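Local coordinates for CELA1 protein (PDB 1UP2) that probably hydrolyses internal beta-1,4-glucosidic bonds of cellulose, as a family 6 glycoside hydrolase of the endoglucanase type, at residues 76-81 with 134-139; 232-237 with 268-273. All blocks are in the same frame, centred on the assembly; numbering follows the deposited sequence.

Contact 1: residues 76-81 with 134-139; sequences YGIPHR and QERFDL. With IFM (5-hydroxymethyl-3,4-dihydroxypiperidine), chain D.
Arg136 sends its CG anti to the backbone N (chi1 174°) and stays extended until chi3, where the chain bends at -73° and brings the guanidinium to the carbonyls of Pro79 and His80. Ile78 also has CG1 anti to its N, and its side chain crosses that of Arg136 at about a right angle. In the parallel beta/alpha fold of glycoside hydrolase family 6, this joins helix 130-147 to the loop that follows strand 72-75, whose Tyr76 borders the bound piperidine.

Arg136 NH2 grips two carbonyls of a type II turn, Ile78 to Arg81. Arg136 NH2 donates to Pro79 O at 3.1 Å, with an N-H...O angle of 158° and the oxygen at the edge of the guanidinium; a weak second bond goes to His80 O. NE uses water 1, which donates in turn to Pro79 O, so that carbonyl is held twice. NH1 turns to Ala121 O, which leaves the guanidinium pinned along its edge while Ile78 CG2 lies over one face, 3.8 Å from Arg136 NH2.

Next to this polar grip the packing is apolar. Leu139 CD1 points at the Pro79 ring, 3.8 Å from its CD, and Ile78 CD1 rests 4.0 Å from Leu139 CB, with Tyr97 of helix 94-108 touching all three residues. Within the loop, Arg81 CD sits over the centre of the Tyr76 ring, whose OH comes within 3.3 Å of C5 of the bound piperidine. Towards the surface, Glu135 OE1 and His80 NE2 share water 2, which lies 2.7 Å from OE1 and donates to it.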
loop_
_atom_site.group_PDB
_atom_site.type_symbol
_atom_site.label_atom_id
_atom_site.label_comp_id
_atom_site.label_asym_id
_atom_site.label_seq_id
_atom_site.Cartn_x
_atom_site.Cartn_y
_atom_site.Cartn_z
ATOM N N TYR A 76 -6.212 -4.824 2.441
ATOM C CA TYR A 76 -7.172 -3.722 2.398
ATOM C C TYR A 76 -8.591 -4.250 2.645
ATOM O O TYR A 76 -9.478 -4.108 1.805
ATOM C CB TYR A 76 -7.057 -2.977 1.043
ATOM C CG TYR A 76 -7.730 -1.640 0.959
ATOM C CD1 TYR A 76 -7.594 -0.668 1.984
ATOM C CD2 TYR A 76 -8.463 -1.283 -0.189
ATOM C CE1 TYR A 76 -8.227 0.563 1.898
ATOM C CE2 TYR A 76 -9.129 -0.062 -0.255
ATOM C CZ TYR A 76 -9.001 0.859 0.781
ATOM O OH TYR A 76 -9.643 2.091 0.660
ATOM N N GLY A 77 -8.788 -4.889 3.800
ATOM C CA GLY A 77 -10.052 -5.508 4.128
ATOM C C GLY A 77 -10.699 -5.043 5.438
ATOM O O GLY A 77 -11.646 -5.690 5.904
ATOM N N ILE A 78 -10.226 -3.941 6.013
ATOM C CA ILE A 78 -10.677 -3.521 7.353
ATOM C C ILE A 78 -12.170 -3.227 7.363
ATOM O O ILE A 78 -12.700 -2.687 6.380
ATOM C CB ILE A 78 -9.889 -2.287 7.839
ATOM C CG1 ILE A 78 -9.911 -2.142 9.363
ATOM C CG2 ILE A 78 -10.395 -1.000 7.185
ATOM C CD1 ILE A 78 -9.102 -3.187 10.109
ATOM N N PRO A 79 -12.868 -3.610 8.430
ATOM C CA PRO A 79 -14.270 -3.238 8.531
ATOM C C PRO A 79 -14.428 -1.727 8.445
ATOM O O PRO A 79 -13.602 -0.981 8.968
ATOM C CB PRO A 79 -14.679 -3.802 9.908
ATOM C CG PRO A 79 -13.800 -4.992 10.077
ATOM C CD PRO A 79 -12.481 -4.514 9.523
ATOM N N HIS A 80 -15.528 -1.312 7.833
ATOM C CA HIS A 80 -15.840 0.098 7.572
ATOM C C HIS A 80 -14.738 0.728 6.727
ATOM O O HIS A 80 -14.355 1.870 6.953
ATOM C CB HIS A 80 -16.037 0.861 8.882
ATOM C CG HIS A 80 -16.740 0.058 9.940
ATOM N ND1 HIS A 80 -18.034 -0.396 9.789
ATOM C CD2 HIS A 80 -16.325 -0.387 11.153
ATOM C CE1 HIS A 80 -18.393 -1.069 10.870
ATOM N NE2 HIS A 80 -17.371 -1.090 11.707
ATOM N N ARG A 81 -14.226 -0.052 5.772
ATOM C CA ARG A 81 -13.144 0.416 4.921
ATOM C C ARG A 81 -13.489 1.717 4.250
ATOM O O ARG A 81 -14.625 1.876 3.757
ATOM C CB ARG A 81 -12.827 -0.600 3.857
ATOM C CG ARG A 81 -11.537 -0.331 3.129
ATOM C CD ARG A 81 -11.278 -1.365 2.083
ATOM N NE ARG A 81 -12.100 -1.192 0.885
ATOM C CZ ARG A 81 -12.090 -2.027 -0.155
ATOM N NH1 ARG A 81 -11.306 -3.089 -0.154
ATOM N NH2 ARG A 81 -12.854 -1.790 -1.234
ATOM N N GLN A 134 -11.437 1.799 18.680
ATOM C CA GLN A 134 -10.626 0.898 19.469
ATOM C C GLN A 134 -10.640 -0.491 18.840
ATOM O O GLN A 134 -9.609 -1.164 18.791
ATOM C CB GLN A 134 -11.095 0.797 20.921
ATOM C CG GLN A 134 -10.207 -0.100 21.754
ATOM C CD GLN A 134 -8.775 0.449 21.839
ATOM O OE1 GLN A 134 -8.604 1.568 22.297
ATOM N NE2 GLN A 134 -7.751 -0.334 21.367
ATOM N N GLU A 135 -11.807 -0.929 18.392
ATOM C CA GLU A 135 -11.909 -2.196 17.712
ATOM C C GLU A 135 -10.965 -2.227 16.524
ATOM O O GLU A 135 -10.265 -3.217 16.289
ATOM C CB GLU A 135 -13.340 -2.479 17.251
ATOM C CG GLU A 135 -13.460 -3.772 16.440
ATOM C CD GLU A 135 -14.806 -3.939 15.731
ATOM O OE1 GLU A 135 -15.141 -3.132 14.822
ATOM O OE2 GLU A 135 -15.523 -4.915 16.081
ATOM N N ARG A 136 -10.946 -1.132 15.773
ATOM C CA ARG A 136 -10.083 -1.052 14.594
ATOM C C ARG A 136 -8.617 -1.153 14.955
ATOM O O ARG A 136 -7.858 -1.851 14.270
ATOM C CB ARG A 136 -10.322 0.249 13.808
ATOM C CG ARG A 136 -9.340 0.430 12.678
ATOM C CD ARG A 136 -9.679 1.564 11.746
ATOM N NE ARG A 136 -10.826 1.273 10.877
ATOM C CZ ARG A 136 -11.168 2.054 9.864
ATOM N NH1 ARG A 136 -10.484 3.174 9.617
ATOM N NH2 ARG A 136 -12.218 1.756 9.105
ATOM N N PHE A 137 -8.187 -0.408 15.968
ATOM C CA PHE A 137 -6.802 -0.491 16.439
ATOM C C PHE A 137 -6.464 -1.930 16.858
ATOM O O PHE A 137 -5.369 -2.430 16.551
ATOM C CB PHE A 137 -6.528 0.459 17.625
ATOM C CG PHE A 137 -6.610 1.947 17.275
ATOM C CD1 PHE A 137 -6.790 2.402 15.979
ATOM C CD2 PHE A 137 -6.496 2.906 18.296
ATOM C CE1 PHE A 137 -6.872 3.782 15.685
ATOM C CE2 PHE A 137 -6.558 4.272 18.003
ATOM C CZ PHE A 137 -6.733 4.703 16.670
ATOM N N ASP A 138 -7.404 -2.583 17.548
ATOM C CA ASP A 138 -7.195 -3.961 17.985
ATOM C C ASP A 138 -7.049 -4.934 16.809
ATOM O O ASP A 138 -6.236 -5.866 16.850
ATOM C CB ASP A 138 -8.349 -4.444 18.835
ATOM C CG ASP A 138 -8.415 -3.774 20.204
ATOM O OD1 ASP A 138 -7.423 -3.147 20.675
ATOM O OD2 ASP A 138 -9.450 -3.857 20.876
ATOM N N LEU A 139 -7.838 -4.735 15.759
ATOM C CA LEU A 139 -7.676 -5.505 14.520
ATOM C C LEU A 139 -6.338 -5.293 13.797
ATOM O O LEU A 139 -5.753 -6.233 13.294
ATOM C CB LEU A 139 -8.801 -5.172 13.544
ATOM C CG LEU A 139 -10.196 -5.563 14.024
ATOM C CD1 LEU A 139 -11.249 -5.113 13.023
ATOM C CD2 LEU A 139 -10.265 -7.061 14.289
HETATM O O4 IFM D . -8.340 2.531 -4.143
HETATM C C4 IFM D . -7.516 3.406 -3.355
HETATM C C3 IFM D . -7.660 4.757 -4.006
HETATM O O3 IFM D . -6.829 4.814 -5.168
HETATM C C2 IFM D . -7.381 5.889 -3.027
HETATM N N IFM D . -8.316 5.906 -1.896
HETATM C C1 IFM D . -8.856 4.613 -1.488
HETATM C C5 IFM D . -7.979 3.404 -1.878
HETATM C C6 IFM D . -6.814 3.218 -0.920
HETATM O O6 IFM D . -5.753 4.108 -1.158
HETATM O O HOH W 1 -12.352 -1.074 11.514
HETATM O O HOH W 2 -17.629 -2.606 14.019
#

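Contact 2: residues 232-237 with 268-273; sequences NWCNPS and GTCGRG. With BGC (beta-D-glucopyranose), chain C; IFM (5-hydroxymethyl-3,4-dihydroxypiperidine), chain B; SO4 (sulfate ion), chain F.
Cys234 and Cys270 point their side chains at each other and close a disulfide, SG to SG 2.0 Å, with chi3 at -80°. Beside it Asn235 reaches across with its amide: ND2 lies 3.5 Å from Cys270 SG and is hydrogen-bonded to Ser266 OG and Glu274 OE1. Arg272 comes in from the other segment, its chain bent at chi3 (-65°), so that NH2 donates to Cys234 O at 2.9 Å. The oxygen lies in the guanidinium plane, yet the donor stands 27° away from the carbonyl plane. Water 3 bridges the same carbonyl to NH1, while NE pairs with Glu274.

Residues 269-272 form a type I' turn, and the disulfide ties it, on the loop after strand 254-258, to the loop that precedes that strand, beside the substrate cleft of this family 6 hydrolase. Cys234 CB backs one face of the Trp233 indole. Against the opposite face lie the glucose and the piperidine of the ligand, BGC C2 3.8 Å from Trp233 CH2; the sugar stacks on the indole face, as is common in carbohydrate-binding sites. On the turn itself, a sulfate, probably from the crystallisation liquor, takes bonds from Thr269 OG1 (2.7 Å to O3) and from the backbone N of Gly271 and Gly273.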
loop_
_atom_site.group_PDB
_atom_site.type_symbol
_atom_site.label_atom_id
_atom_site.label_comp_id
_atom_site.label_asym_id
_atom_site.label_seq_id
_atom_site.Cartn_x
_atom_site.Cartn_y
_atom_site.Cartn_z
ATOM N N ASN A 232 -8.294 16.628 -3.600
ATOM C CA ASN A 232 -7.096 16.737 -4.457
ATOM C C ASN A 232 -6.321 15.411 -4.624
ATOM O O ASN A 232 -5.473 15.285 -5.515
ATOM C CB ASN A 232 -6.164 17.890 -4.016
ATOM C CG ASN A 232 -5.385 17.586 -2.768
ATOM O OD1 ASN A 232 -5.842 16.823 -1.896
ATOM N ND2 ASN A 232 -4.233 18.238 -2.626
ATOM N N TRP A 233 -6.633 14.437 -3.776
ATOM C CA TRP A 233 -6.091 13.076 -3.861
ATOM C C TRP A 233 -6.966 12.164 -4.767
ATOM O O TRP A 233 -6.627 11.009 -4.999
ATOM C CB TRP A 233 -5.966 12.482 -2.437
ATOM C CG TRP A 233 -7.210 12.729 -1.636
ATOM C CD1 TRP A 233 -7.443 13.787 -0.794
ATOM C CD2 TRP A 233 -8.450 12.010 -1.725
ATOM N NE1 TRP A 233 -8.727 13.732 -0.326
ATOM C CE2 TRP A 233 -9.362 12.646 -0.864
ATOM C CE3 TRP A 233 -8.853 10.849 -2.384
ATOM C CZ2 TRP A 233 -10.673 12.201 -0.685
ATOM C CZ3 TRP A 233 -10.143 10.390 -2.191
ATOM C CH2 TRP A 233 -11.044 11.081 -1.345
ATOM N N CYS A 234 -8.102 12.676 -5.257
ATOM C CA CYS A 234 -9.098 11.836 -5.944
ATOM C C CYS A 234 -8.991 12.017 -7.470
ATOM O O CYS A 234 -9.536 12.963 -8.017
ATOM C CB CYS A 234 -10.513 12.134 -5.420
ATOM S SG CYS A 234 -11.666 10.717 -5.473
ATOM N N ASN A 235 -8.270 11.111 -8.131
ATOM C CA ASN A 235 -7.916 11.223 -9.571
ATOM C C ASN A 235 -7.484 12.627 -10.019
ATOM O O ASN A 235 -8.061 13.150 -10.989
ATOM C CB ASN A 235 -9.079 10.791 -10.453
ATOM C CG ASN A 235 -9.410 9.322 -10.311
ATOM O OD1 ASN A 235 -8.519 8.502 -10.108
ATOM N ND2 ASN A 235 -10.679 8.979 -10.493
ATOM N N PRO A 236 -6.484 13.223 -9.345
ATOM C CA PRO A 236 -5.988 14.528 -9.748
ATOM C C PRO A 236 -5.316 14.441 -11.135
ATOM O O PRO A 236 -4.745 13.405 -11.549
ATOM C CB PRO A 236 -4.951 14.876 -8.654
ATOM C CG PRO A 236 -4.501 13.540 -8.139
ATOM C CD PRO A 236 -5.753 12.703 -8.174
ATOM N N SER A 237 -5.420 15.524 -11.882
ATOM C CA SER A 237 -4.697 15.607 -13.153
ATOM C C SER A 237 -3.296 16.186 -12.913
ATOM O O SER A 237 -2.985 16.653 -11.836
ATOM C CB SER A 237 -5.506 16.410 -14.164
ATOM O OG SER A 237 -5.664 17.731 -13.737
ATOM N N GLY A 268 -11.598 6.507 -7.596
ATOM C CA GLY A 268 -13.041 6.423 -7.341
ATOM C C GLY A 268 -13.836 7.260 -8.317
ATOM O O GLY A 268 -13.292 7.832 -9.271
ATOM N N THR A 269 -15.129 7.393 -8.050
ATOM C CA THR A 269 -15.940 8.238 -8.880
ATOM C C THR A 269 -15.563 9.716 -8.759
ATOM O O THR A 269 -15.658 10.485 -9.741
ATOM C CB THR A 269 -17.455 8.022 -8.604
ATOM O OG1 THR A 269 -17.738 8.147 -7.217
ATOM C CG2 THR A 269 -17.883 6.629 -8.997
ATOM N N CYS A 270 -15.145 10.100 -7.553
ATOM C CA CYS A 270 -14.463 11.382 -7.307
ATOM C C CYS A 270 -15.343 12.623 -7.612
ATOM O O CYS A 270 -14.834 13.719 -7.846
ATOM C CB CYS A 270 -13.111 11.449 -8.057
ATOM S SG CYS A 270 -11.926 10.257 -7.440
ATOM N N GLY A 271 -16.659 12.447 -7.594
ATOM C CA GLY A 271 -17.562 13.570 -7.819
ATOM C C GLY A 271 -17.763 13.911 -9.290
ATOM O O GLY A 271 -18.375 14.928 -9.603
ATOM N N ARG A 272 -17.198 13.092 -10.189
ATOM C CA ARG A 272 -17.174 13.381 -11.604
ATOM C C ARG A 272 -17.608 12.194 -12.440
ATOM O O ARG A 272 -17.411 12.199 -13.673
ATOM C CB ARG A 272 -15.753 13.803 -12.015
ATOM C CG ARG A 272 -15.335 15.143 -11.471
ATOM C CD ARG A 272 -13.976 15.604 -12.040
ATOM N NE ARG A 272 -12.918 14.700 -11.598
ATOM C CZ ARG A 272 -12.277 14.764 -10.421
ATOM N NH1 ARG A 272 -12.468 15.774 -9.578
ATOM N NH2 ARG A 272 -11.376 13.832 -10.108
ATOM N N GLY A 273 -18.198 11.179 -11.801
ATOM C CA GLY A 273 -18.630 9.999 -12.532
ATOM C C GLY A 273 -17.478 9.217 -13.163
ATOM O O GLY A 273 -17.640 8.553 -14.178
HETATM C C2 BGC C . -9.060 9.536 1.486
HETATM C C3 BGC C . -8.635 8.098 1.206
HETATM C C4 BGC C . -7.315 8.077 0.415
HETATM C C5 BGC C . -6.263 8.928 1.101
HETATM C C6 BGC C . -4.974 9.020 0.265
HETATM C C1 BGC C . -7.913 10.275 2.154
HETATM O O2 BGC C . -10.281 9.627 2.214
HETATM O O3 BGC C . -9.652 7.433 0.466
HETATM O O4 BGC C . -6.848 6.748 0.269
HETATM O O5 BGC C . -6.765 10.247 1.306
HETATM O O6 BGC C . -4.020 9.725 1.029
HETATM O O4 IFM B . -8.329 11.614 2.401
HETATM C C4 IFM B . -7.598 12.308 3.420
HETATM C C3 IFM B . -6.520 13.166 2.775
HETATM O O3 IFM B . -5.511 12.320 2.207
HETATM C C2 IFM B . -5.865 14.119 3.782
HETATM N N IFM B . -6.845 14.848 4.584
HETATM C C1 IFM B . -7.867 14.027 5.235
HETATM C C5 IFM B . -8.588 13.163 4.205
HETATM C C6 IFM B . -9.602 12.198 4.847
HETATM O O6 IFM B . -10.466 12.917 5.712
HETATM S S SO4 F . -19.988 10.741 -7.900
HETATM O O1 SO4 F . -20.908 9.641 -7.756
HETATM O O2 SO4 F . -19.489 10.750 -9.279
HETATM O O3 SO4 F . -18.876 10.607 -6.929
HETATM O O4 SO4 F . -20.679 12.003 -7.609
HETATM O O HOH W 3 -10.187 15.675 -7.703
#

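In the fold
The two contacts lie towards opposite ends of the parallel sheet's strand order. Contact 1 follows the second strand, 72-75, and holds a loop to a helix; contact 2 brackets the last strand, 254-258, and holds loop to loop. Their centres are 25 Å apart and they share no element, though each has an aromatic residue beside bound sugar or piperidine. Both count as mainly buried, but contact 2 reaches further out, with an exposed arginine at its margin. In each an arginine binds backbone carbonyl oxygen: two in contact 1, one of them weakly, beside apolar packing against a regular helix, and one in contact 2, where it accompanies a covalent link between irregular loops.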